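Local coordinates for protein endo-b-1,4-glucanase (Nasutitermes takasagoensis, PDB 1KS8) that probably catalyses the endohydrolysis of beta-1,4-glucosidic linkages in cellulose and related beta-glucans, as a family 9 glycoside hydrolase, at residues 52-57 with 413-418; 125-130 with 359-364; 355-360 with 380-385. One frame throughout, in Å; residues are numbered along the deposited sequence.

Contact 1: residues 52-57 with 413-418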
loop_
_atom_site.group_PDB
_atom_site.type_symbol
_atom_site.label_atom_id
_atom_site.label_comp_id
_atom_site.label_asym_id
_atom_site.label_seq_id
_atom_site.Cartn_x
_atom_site.Cartn_y
_atom_site.Cartn_z
ATOM N N TYR A 52 0.240 -9.390 -5.286
ATOM C CA TYR A 52 -1.060 -9.139 -4.677
ATOM C C TYR A 52 -2.131 -8.677 -5.651
ATOM O O TYR A 52 -1.861 -7.890 -6.560
ATOM C CB TYR A 52 -0.957 -8.043 -3.615
ATOM C CG TYR A 52 -0.199 -8.402 -2.367
ATOM C CD1 TYR A 52 -0.730 -9.298 -1.445
ATOM C CD2 TYR A 52 1.032 -7.815 -2.085
ATOM C CE1 TYR A 52 -0.062 -9.601 -0.269
ATOM C CE2 TYR A 52 1.714 -8.110 -0.908
ATOM C CZ TYR A 52 1.158 -9.004 -0.006
ATOM O OH TYR A 52 1.809 -9.300 1.168
ATOM N N PHE A 53 -3.346 -9.171 -5.449
ATOM C CA PHE A 53 -4.479 -8.712 -6.236
ATOM C C PHE A 53 -4.663 -7.316 -5.646
ATOM O O PHE A 53 -4.482 -7.116 -4.439
ATOM C CB PHE A 53 -5.706 -9.583 -5.970
ATOM C CG PHE A 53 -5.613 -10.957 -6.574
ATOM C CD1 PHE A 53 -5.311 -11.118 -7.924
ATOM C CD2 PHE A 53 -5.872 -12.087 -5.807
ATOM C CE1 PHE A 53 -5.274 -12.386 -8.504
ATOM C CE2 PHE A 53 -5.839 -13.359 -6.378
ATOM C CZ PHE A 53 -5.541 -13.507 -7.728
ATOM N N ASP A 54 -5.027 -6.349 -6.475
ATOM C CA ASP A 54 -5.135 -4.976 -6.000
ATOM C C ASP A 54 -6.175 -4.651 -4.943
ATOM O O ASP A 54 -5.851 -4.096 -3.892
ATOM C CB ASP A 54 -5.346 -4.031 -7.179
ATOM C CG ASP A 54 -5.372 -2.579 -6.754
ATOM O OD1 ASP A 54 -4.333 -2.086 -6.261
ATOM O OD2 ASP A 54 -6.431 -1.932 -6.899
ATOM N N ALA A 55 -7.425 -4.995 -5.222
ATOM C CA ALA A 55 -8.502 -4.656 -4.310
ATOM C C ALA A 55 -9.531 -5.773 -4.224
ATOM O O ALA A 55 -9.215 -6.870 -3.776
ATOM C CB ALA A 55 -9.154 -3.362 -4.784
ATOM N N GLY A 56 -10.765 -5.486 -4.630
ATOM C CA GLY A 56 -11.802 -6.506 -4.610
ATOM C C GLY A 56 -11.815 -7.266 -5.924
ATOM O O GLY A 56 -12.631 -8.174 -6.123
ATOM N N ASP A 57 -10.897 -6.880 -6.810
ATOM C CA ASP A 57 -10.732 -7.468 -8.137
ATOM C C ASP A 57 -9.507 -8.377 -8.169
ATOM O O ASP A 57 -8.909 -8.660 -7.131
ATOM C CB ASP A 57 -10.583 -6.351 -9.178
ATOM C CG ASP A 57 -9.415 -5.415 -8.881
ATOM O OD1 ASP A 57 -8.861 -5.464 -7.758
ATOM O OD2 ASP A 57 -9.055 -4.612 -9.770
ATOM N N VAL A 413 -12.201 -1.893 -0.602
ATOM C CA VAL A 413 -11.087 -2.329 0.227
ATOM C C VAL A 413 -9.961 -2.458 -0.787
ATOM O O VAL A 413 -10.216 -2.750 -1.957
ATOM C CB VAL A 413 -11.352 -3.694 0.923
ATOM C CG1 VAL A 413 -12.476 -3.540 1.940
ATOM C CG2 VAL A 413 -11.713 -4.762 -0.102
ATOM N N ALA A 414 -8.725 -2.223 -0.367
ATOM C CA ALA A 414 -7.610 -2.305 -1.301
ATOM C C ALA A 414 -6.278 -2.442 -0.592
ATOM O O ALA A 414 -6.132 -2.037 0.561
ATOM C CB ALA A 414 -7.594 -1.063 -2.192
ATOM N N THR A 415 -5.300 -3.007 -1.287
ATOM C CA THR A 415 -3.983 -3.164 -0.696
ATOM C C THR A 415 -3.413 -1.815 -0.259
ATOM O O THR A 415 -2.822 -1.717 0.818
ATOM C CB THR A 415 -2.999 -3.843 -1.668
ATOM O OG1 THR A 415 -3.012 -3.158 -2.924
ATOM C CG2 THR A 415 -3.389 -5.297 -1.882
ATOM N N ASP A 416 -3.590 -0.767 -1.062
ATOM C CA ASP A 416 -3.036 0.516 -0.642
ATOM C C ASP A 416 -3.797 1.153 0.513
ATOM O O ASP A 416 -3.264 2.018 1.199
ATOM C CB ASP A 416 -2.874 1.504 -1.821
ATOM C CG ASP A 416 -4.186 1.909 -2.477
ATOM O OD1 ASP A 416 -5.273 1.628 -1.941
ATOM O OD2 ASP A 416 -4.108 2.539 -3.556
ATOM N N TYR A 417 -5.024 0.700 0.760
ATOM C CA TYR A 417 -5.813 1.235 1.871
ATOM C C TYR A 417 -5.232 0.793 3.214
ATOM O O TYR A 417 -5.244 1.546 4.184
ATOM C CB TYR A 417 -7.257 0.730 1.811
ATOM C CG TYR A 417 -8.196 1.465 0.882
ATOM C CD1 TYR A 417 -7.719 2.278 -0.147
ATOM C CD2 TYR A 417 -9.575 1.295 1.003
ATOM C CE1 TYR A 417 -8.602 2.900 -1.039
ATOM C CE2 TYR A 417 -10.460 1.906 0.123
ATOM C CZ TYR A 417 -9.971 2.703 -0.894
ATOM O OH TYR A 417 -10.858 3.285 -1.774
ATOM N N ASN A 418 -4.738 -0.440 3.269
ATOM C CA ASN A 418 -4.191 -0.978 4.510
ATOM C C ASN A 418 -2.724 -0.706 4.810
ATOM O O ASN A 418 -2.275 -0.991 5.918
ATOM C CB ASN A 418 -4.409 -2.494 4.572
ATOM C CG ASN A 418 -5.733 -2.869 5.200
ATOM O OD1 ASN A 418 -6.797 -2.543 4.676
ATOM N ND2 ASN A 418 -5.672 -3.558 6.336
HETATM O O HOH W 1 -1.923 -3.242 -5.387
#
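The methyl of Thr-415, CG2, approaches the Tyr-52 ring obliquely, 4.1 Å from Tyr-52 CB, while the phenol OH is hydrogen-bonded to Ala-95 O. The second flat ring, that of Tyr-417, carries Ala-414 CB on one face, 3.9 Å above the plane and displaced toward the rim. On its other flank the same methyl of Ala-414 touches Ala-55 CB, so one small group is shared between a ring of its own segment and the chain across from it. Thr-415 CG2 also presses on a polar neighbour, Phe-53 O, at 3.3 Å. The central bond runs from Thr-415 N to Asp-54 O, 2.9 Å long and almost straight (174°). With chi1 at 52°, OG1 of Thr-415 sits between its own N and C, a placement that brings it to 3.1 Å from that same Asp-54 O. Here the wider architecture becomes relevant: Asp-54 to Asp-57 spell the DAGD sequence of family 9, and Thr-415 lies in the weakly bonded start of the last helix, about 415-430, of the (alpha/alpha)6 barrel, just after Glu-412, a predicted active-site residue. Asp-54 and Thr-415 cross at about a right angle, and a water spans their polar ends, giving a proton to Asp-54 OD1 at 2.8 Å and lying 2.7 Å from Thr-415 OG1. The other carboxylate oxygen, OD2, is bonded to Tyr-206 OH, which with the water holds both branches of the group. Farther along, Ala-55 CB packs closely on Val-413 O at 3.1 Å and also touches the side chain of Glu-412. The amide of Ala-55 is turned back to its own segment, bonding to OD1 of Asp-57, whose OD2 is held by His-124.

Contact 2: residues 125-130 with 359-364. With SO4 (sulfate ion), chain B.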
loop_
_atom_site.group_PDB
_atom_site.type_symbol
_atom_site.label_atom_id
_atom_site.label_comp_id
_atom_site.label_asym_id
_atom_site.label_seq_id
_atom_site.Cartn_x
_atom_site.Cartn_y
_atom_site.Cartn_z
ATOM N N ALA A 125 -15.378 -7.624 -15.252
ATOM C CA ALA A 125 -16.628 -8.150 -15.793
ATOM C C ALA A 125 -16.971 -9.490 -15.143
ATOM O O ALA A 125 -18.077 -10.008 -15.302
ATOM C CB ALA A 125 -16.511 -8.321 -17.301
ATOM N N PHE A 126 -16.009 -10.038 -14.410
ATOM C CA PHE A 126 -16.159 -11.313 -13.723
ATOM C C PHE A 126 -16.330 -11.105 -12.225
ATOM O O PHE A 126 -15.662 -10.258 -11.637
ATOM C CB PHE A 126 -14.904 -12.160 -13.970
ATOM C CG PHE A 126 -14.798 -13.388 -13.100
ATOM C CD1 PHE A 126 -15.537 -14.530 -13.388
ATOM C CD2 PHE A 126 -13.934 -13.410 -12.008
ATOM C CE1 PHE A 126 -15.416 -15.677 -12.604
ATOM C CE2 PHE A 126 -13.806 -14.551 -11.218
ATOM C CZ PHE A 126 -14.547 -15.685 -11.517
ATOM N N TRP A 127 -17.247 -11.856 -11.619
ATOM C CA TRP A 127 -17.434 -11.814 -10.172
ATOM C C TRP A 127 -17.451 -13.265 -9.717
ATOM O O TRP A 127 -18.351 -14.026 -10.069
ATOM C CB TRP A 127 -18.740 -11.127 -9.754
ATOM C CG TRP A 127 -18.786 -10.908 -8.262
ATOM C CD1 TRP A 127 -19.061 -11.842 -7.301
ATOM C CD2 TRP A 127 -18.412 -9.715 -7.561
ATOM N NE1 TRP A 127 -18.873 -11.307 -6.046
ATOM C CE2 TRP A 127 -18.472 -10.003 -6.177
ATOM C CE3 TRP A 127 -18.023 -8.433 -7.970
ATOM C CZ2 TRP A 127 -18.154 -9.053 -5.199
ATOM C CZ3 TRP A 127 -17.707 -7.487 -6.999
ATOM C CH2 TRP A 127 -17.774 -7.805 -5.627
ATOM N N GLY A 128 -16.440 -13.651 -8.946
ATOM C CA GLY A 128 -16.354 -15.019 -8.472
ATOM C C GLY A 128 -15.013 -15.273 -7.818
ATOM O O GLY A 128 -14.295 -14.332 -7.486
ATOM N N ARG A 129 -14.675 -16.544 -7.628
ATOM C CA ARG A 129 -13.407 -16.911 -7.001
ATOM C C ARG A 129 -12.269 -16.751 -8.006
ATOM O O ARG A 129 -12.426 -17.062 -9.183
ATOM C CB ARG A 129 -13.473 -18.355 -6.499
ATOM C CG ARG A 129 -14.490 -18.575 -5.381
ATOM C CD ARG A 129 -14.615 -20.050 -5.018
ATOM N NE ARG A 129 -15.251 -20.795 -6.097
ATOM C CZ ARG A 129 -16.506 -21.236 -6.079
ATOM N NH1 ARG A 129 -17.286 -21.029 -5.025
ATOM N NH2 ARG A 129 -16.990 -21.865 -7.138
ATOM N N PRO A 130 -11.101 -16.274 -7.553
ATOM C CA PRO A 130 -9.998 -16.105 -8.505
ATOM C C PRO A 130 -9.560 -17.383 -9.213
ATOM O O PRO A 130 -9.176 -17.344 -10.387
ATOM C CB PRO A 130 -8.893 -15.473 -7.654
ATOM C CG PRO A 130 -9.180 -15.971 -6.269
ATOM C CD PRO A 130 -10.690 -15.919 -6.182
ATOM N N HIS A 359 -16.781 -4.626 -0.825
ATOM C CA HIS A 359 -16.825 -4.779 -2.281
ATOM C C HIS A 359 -15.605 -5.632 -2.613
ATOM O O HIS A 359 -14.576 -5.130 -3.071
ATOM C CB HIS A 359 -16.709 -3.398 -2.923
ATOM C CG HIS A 359 -16.929 -3.396 -4.401
ATOM N ND1 HIS A 359 -18.183 -3.469 -4.966
ATOM C CD2 HIS A 359 -16.053 -3.330 -5.431
ATOM C CE1 HIS A 359 -18.071 -3.449 -6.282
ATOM N NE2 HIS A 359 -16.789 -3.365 -6.589
ATOM N N HIS A 360 -15.747 -6.935 -2.417
ATOM C CA HIS A 360 -14.623 -7.845 -2.564
ATOM C C HIS A 360 -15.101 -9.219 -3.023
ATOM O O HIS A 360 -15.880 -9.885 -2.339
ATOM C CB HIS A 360 -13.961 -7.899 -1.187
ATOM C CG HIS A 360 -12.656 -8.620 -1.145
ATOM N ND1 HIS A 360 -12.558 -9.960 -0.840
ATOM C CD2 HIS A 360 -11.388 -8.171 -1.295
ATOM C CE1 HIS A 360 -11.283 -10.305 -0.798
ATOM N NE2 HIS A 360 -10.552 -9.238 -1.070
ATOM N N ARG A 361 -14.613 -9.639 -4.183
ATOM C CA ARG A 361 -15.015 -10.907 -4.771
ATOM C C ARG A 361 -14.697 -12.185 -4.010
ATOM O O ARG A 361 -15.605 -12.942 -3.666
ATOM C CB ARG A 361 -14.445 -11.011 -6.184
ATOM C CG ARG A 361 -15.056 -10.013 -7.150
ATOM C CD ARG A 361 -14.281 -9.961 -8.454
ATOM N NE ARG A 361 -14.886 -9.051 -9.426
ATOM C CZ ARG A 361 -14.852 -7.724 -9.347
ATOM N NH1 ARG A 361 -14.241 -7.124 -8.334
ATOM N NH2 ARG A 361 -15.423 -6.993 -10.298
ATOM N N SER A 362 -13.423 -12.438 -3.733
ATOM C CA SER A 362 -13.076 -13.690 -3.074
ATOM C C SER A 362 -13.755 -13.930 -1.733
ATOM O O SER A 362 -14.172 -15.053 -1.450
ATOM C CB SER A 362 -11.552 -13.838 -2.941
ATOM O OG SER A 362 -10.996 -12.903 -2.041
ATOM N N SER A 363 -13.893 -12.896 -0.912
ATOM C CA SER A 363 -14.542 -13.087 0.381
ATOM C C SER A 363 -16.057 -13.265 0.268
ATOM O O SER A 363 -16.687 -13.822 1.160
ATOM C CB SER A 363 -14.228 -11.918 1.327
ATOM O OG SER A 363 -14.743 -10.691 0.844
ATOM N N SER A 364 -16.645 -12.797 -0.828
ATOM C CA SER A 364 -18.092 -12.920 -1.006
ATOM C C SER A 364 -18.513 -14.334 -1.390
ATOM O O SER A 364 -19.663 -14.730 -1.199
ATOM C CB SER A 364 -18.574 -11.964 -2.098
ATOM O OG SER A 364 -18.264 -12.469 -3.393
HETATM S S SO4 B . -14.191 -3.446 -9.154
HETATM O O1 SO4 B . -15.393 -2.524 -8.597
HETATM O O2 SO4 B . -14.783 -4.222 -10.223
HETATM O O3 SO4 B . -13.197 -2.688 -9.554
HETATM O O4 SO4 B . -13.893 -4.316 -8.044
#
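Arg-361 lays its aliphatic stem over the indole of Trp-127, with CG 3.3 Å from the centroid of the six-membered ring and only 10° off its normal, a well-centred CH-pi contact. Farther out, the guanidinium covers the CE3 side of the same ring, the two planes 34° apart. Its NE gives a short bond, 2.6 Å, to Phe-126 O, which lies in the guanidinium plane. The chain is extended from CG to NE, which sets NE close to the indole and within bonding distance of that carbonyl. At the pyrrole edge Trp-127 NE1 donates to Ser-364 OG at 3.0 Å, while its far edge turns toward the face of His-359 in a T-shaped pair, centroids 5.5 Å apart. A sulfate, probably from the crystallisation liquor, joins the two basic residues: His-359 NE2 binds O1 at 2.6 Å, and Arg-361 bonds through NH1 to O4 and through NH2 to O2, both at 2.8 Å.

In the next shell, Ser-364 OG donates a hydrogen bond to Arg-361 O at 2.7 Å, which orients it to receive the indole N-H. His-360 is the N-cap of the short helix 361-364, its ND1 accepting from Ser-363 N, and Gln-19 holds the opposite nitrogen, NE2. Gly-128 O is buried against Arg-361 CB without a polar partner. His-124 O and Gly-56 O further fix the guanidinium. The loop 125-130, leading from helix 120-124 to strand 139-142, thus sets its indole against helix 361-364, and the ring also meets Trp-374 and Phe-377 of helix 374-377.

Contact 3: residues 355-360 with 380-385. With SO4 (sulfate ion), chain B.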
loop_
_atom_site.group_PDB
_atom_site.type_symbol
_atom_site.label_atom_id
_atom_site.label_comp_id
_atom_site.label_asym_id
_atom_site.label_seq_id
_atom_site.Cartn_x
_atom_site.Cartn_y
_atom_site.Cartn_z
ATOM N N PRO A 355 -18.110 -3.546 8.900
ATOM C CA PRO A 355 -18.707 -3.766 7.583
ATOM C C PRO A 355 -18.669 -5.273 7.348
ATOM O O PRO A 355 -17.672 -5.920 7.680
ATOM C CB PRO A 355 -17.747 -3.038 6.644
ATOM C CG PRO A 355 -17.156 -1.964 7.510
ATOM C CD PRO A 355 -16.911 -2.698 8.803
ATOM N N THR A 356 -19.738 -5.836 6.796
ATOM C CA THR A 356 -19.753 -7.268 6.525
ATOM C C THR A 356 -19.927 -7.545 5.037
ATOM O O THR A 356 -19.903 -8.697 4.606
ATOM C CB THR A 356 -20.885 -7.990 7.288
ATOM O OG1 THR A 356 -22.157 -7.550 6.798
ATOM C CG2 THR A 356 -20.785 -7.699 8.775
ATOM N N ARG A 357 -20.086 -6.483 4.252
ATOM C CA ARG A 357 -20.270 -6.632 2.815
ATOM C C ARG A 357 -19.246 -5.839 2.000
ATOM O O ARG A 357 -19.607 -5.052 1.118
ATOM C CB ARG A 357 -21.691 -6.204 2.429
ATOM C CG ARG A 357 -22.778 -6.976 3.168
ATOM C CD ARG A 357 -24.164 -6.451 2.829
ATOM N NE ARG A 357 -25.231 -7.231 3.456
ATOM C CZ ARG A 357 -25.506 -7.229 4.756
ATOM N NH1 ARG A 357 -24.794 -6.485 5.592
ATOM N NH2 ARG A 357 -26.498 -7.976 5.223
ATOM N N PRO A 358 -17.948 -6.030 2.283
ATOM C CA PRO A 358 -16.961 -5.279 1.503
ATOM C C PRO A 358 -17.078 -5.612 0.016
ATOM O O PRO A 358 -17.449 -6.729 -0.351
ATOM C CB PRO A 358 -15.625 -5.725 2.106
ATOM C CG PRO A 358 -15.915 -7.107 2.615
ATOM C CD PRO A 358 -17.287 -6.944 3.231
ATOM N N HIS A 359 -16.781 -4.626 -0.825
ATOM C CA HIS A 359 -16.825 -4.779 -2.281
ATOM C C HIS A 359 -15.605 -5.632 -2.613
ATOM O O HIS A 359 -14.576 -5.130 -3.071
ATOM C CB HIS A 359 -16.709 -3.398 -2.923
ATOM C CG HIS A 359 -16.929 -3.396 -4.401
ATOM N ND1 HIS A 359 -18.183 -3.469 -4.966
ATOM C CD2 HIS A 359 -16.053 -3.330 -5.431
ATOM C CE1 HIS A 359 -18.071 -3.449 -6.282
ATOM N NE2 HIS A 359 -16.789 -3.365 -6.589
ATOM N N HIS A 360 -15.747 -6.935 -2.417
ATOM C CA HIS A 360 -14.623 -7.845 -2.564
ATOM C C HIS A 360 -15.101 -9.219 -3.023
ATOM O O HIS A 360 -15.880 -9.885 -2.339
ATOM C CB HIS A 360 -13.961 -7.899 -1.187
ATOM C CG HIS A 360 -12.656 -8.620 -1.145
ATOM N ND1 HIS A 360 -12.558 -9.960 -0.840
ATOM C CD2 HIS A 360 -11.388 -8.171 -1.295
ATOM C CE1 HIS A 360 -11.283 -10.305 -0.798
ATOM N NE2 HIS A 360 -10.552 -9.238 -1.070
ATOM N N PRO A 380 -28.216 -10.339 -0.698
ATOM C CA PRO A 380 -28.488 -9.400 0.393
ATOM C C PRO A 380 -27.705 -9.796 1.644
ATOM O O PRO A 380 -27.502 -8.989 2.550
ATOM C CB PRO A 380 -29.995 -9.543 0.607
ATOM C CG PRO A 380 -30.497 -10.019 -0.721
ATOM C CD PRO A 380 -29.452 -11.025 -1.109
ATOM N N ASP A 381 -27.264 -11.049 1.673
ATOM C CA ASP A 381 -26.519 -11.591 2.803
ATOM C C ASP A 381 -25.109 -11.024 2.903
ATOM O O ASP A 381 -24.554 -10.527 1.923
ATOM C CB ASP A 381 -26.420 -13.114 2.679
ATOM C CG ASP A 381 -27.773 -13.781 2.546
ATOM O OD1 ASP A 381 -27.803 -15.005 2.298
ATOM O OD2 ASP A 381 -28.801 -13.089 2.689
ATOM N N PRO A 382 -24.512 -11.082 4.103
ATOM C CA PRO A 382 -23.152 -10.575 4.287
ATOM C C PRO A 382 -22.183 -11.463 3.509
ATOM O O PRO A 382 -22.519 -12.601 3.166
ATOM C CB PRO A 382 -22.948 -10.676 5.798
ATOM C CG PRO A 382 -23.830 -11.822 6.189
ATOM C CD PRO A 382 -25.074 -11.559 5.380
ATOM N N ASN A 383 -20.995 -10.947 3.210
ATOM C CA ASN A 383 -20.002 -11.736 2.489
ATOM C C ASN A 383 -19.798 -13.042 3.243
ATOM O O ASN A 383 -19.640 -13.042 4.465
ATOM C CB ASN A 383 -18.678 -10.972 2.391
ATOM C CG ASN A 383 -18.694 -9.915 1.306
ATOM O OD1 ASN A 383 -19.732 -9.322 1.014
ATOM N ND2 ASN A 383 -17.534 -9.663 0.706
ATOM N N TYR A 384 -19.802 -14.149 2.509
ATOM C CA TYR A 384 -19.649 -15.470 3.107
ATOM C C TYR A 384 -18.452 -15.564 4.049
ATOM O O TYR A 384 -18.572 -16.080 5.161
ATOM C CB TYR A 384 -19.545 -16.529 2.006
ATOM C CG TYR A 384 -19.569 -17.948 2.525
ATOM C CD1 TYR A 384 -18.417 -18.542 3.032
ATOM C CD2 TYR A 384 -20.750 -18.691 2.522
ATOM C CE1 TYR A 384 -18.433 -19.844 3.523
ATOM C CE2 TYR A 384 -20.779 -19.997 3.014
ATOM C CZ TYR A 384 -19.613 -20.564 3.510
ATOM O OH TYR A 384 -19.619 -21.858 3.988
ATOM N N HIS A 385 -17.301 -15.071 3.604
ATOM C CA HIS A 385 -16.091 -15.091 4.420
ATOM C C HIS A 385 -15.856 -13.719 5.033
ATOM O O HIS A 385 -16.034 -12.696 4.371
ATOM C CB HIS A 385 -14.858 -15.427 3.578
ATOM C CG HIS A 385 -14.964 -16.706 2.810
ATOM N ND1 HIS A 385 -14.980 -17.943 3.418
ATOM C CD2 HIS A 385 -15.031 -16.939 1.478
ATOM C CE1 HIS A 385 -15.050 -18.883 2.492
ATOM N NE2 HIS A 385 -15.083 -18.301 1.306
HETATM S S SO4 B . -14.191 -3.446 -9.154
HETATM O O1 SO4 B . -15.393 -2.524 -8.597
HETATM O O2 SO4 B . -14.783 -4.222 -10.223
HETATM O O3 SO4 B . -13.197 -2.688 -9.554
HETATM O O4 SO4 B . -13.893 -4.316 -8.044
HETATM O O HOH W 2 -18.635 -10.765 6.049
#
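Arg-357 and Asn-383 each place CG anti to their own carbonyl carbon (chi1 -57° and -79°), which sets both CG atoms beside the backbone N; the extended chain of Arg-357 then carries NE to the loop opposite. The two loops belong to the long excursion between helix 324-341 and the last helix, 415-430, of the (alpha/alpha)6 fold, and the first of them contains an inverse gamma turn centred on His-359. Arg-357 grips a single acceptor side-on: NE and NH2 both donate to Pro-380 O, each at 3.0 Å, and the oxygen lies in the guanidinium plane. Seen from the carbonyl, the two donors differ, NH2 lying in its plane and NE 42° above it. Pro-382 CA lies over one face of the guanidinium, 4.0 Å above its plane and offset toward the rim. The third nitrogen, NH1, makes a salt bridge to Asp-403, a predicted active-site residue whose OD2 also accepts from Thr-356 N, so this contact forms part of the surroundings of that carboxylate.

Backbone and side chain of Asn-383 take separate acceptors. Its N bonds to Thr-356 O at 2.9 Å, and its ND2 to Pro-358 O at 3.1 Å, the oxygen tilted from the amide plane. The ring of Pro-358 crosses this amide obliquely. Ser-363 OG is a further partner of ND2, and Arg-405 NE holds OD1, an arrangement consistent with a single orientation of the carboxamide. Thr-356 and Pro-382 lie side by side, pointing the same way, with OG1 of the threonine 3.4 Å from CB of the proline. Beside the backbone bond a water donates to Thr-356 O at 2.8 Å and to Asn-383 O at 3.0 Å.

In the fold
The three contacts illustrate how loops far apart in sequence can be held together close to predicted active-site residues. Contacts 2 and 3 are nested inside the loop closed by contact 1, their centres about 12 and 15 Å from its own. Gly-56 O of contact 1 meets Arg-361 NH1 of contact 2 at 2.9 Å. His-360, common to contacts 2 and 3, rests its CD2 on Ala-55 O at 3.5 Å, and Ser-363 O meets His-385 N at 2.8 Å. Contacts 2 and 3 share the sulfate, about 5 Å from the CA of Gly-56. The Glu-412 side chain lies about 3 Å from that of Ala-55 and 4 Å from that of His-359; that of Asp-403 is about 3 Å from Thr-356's.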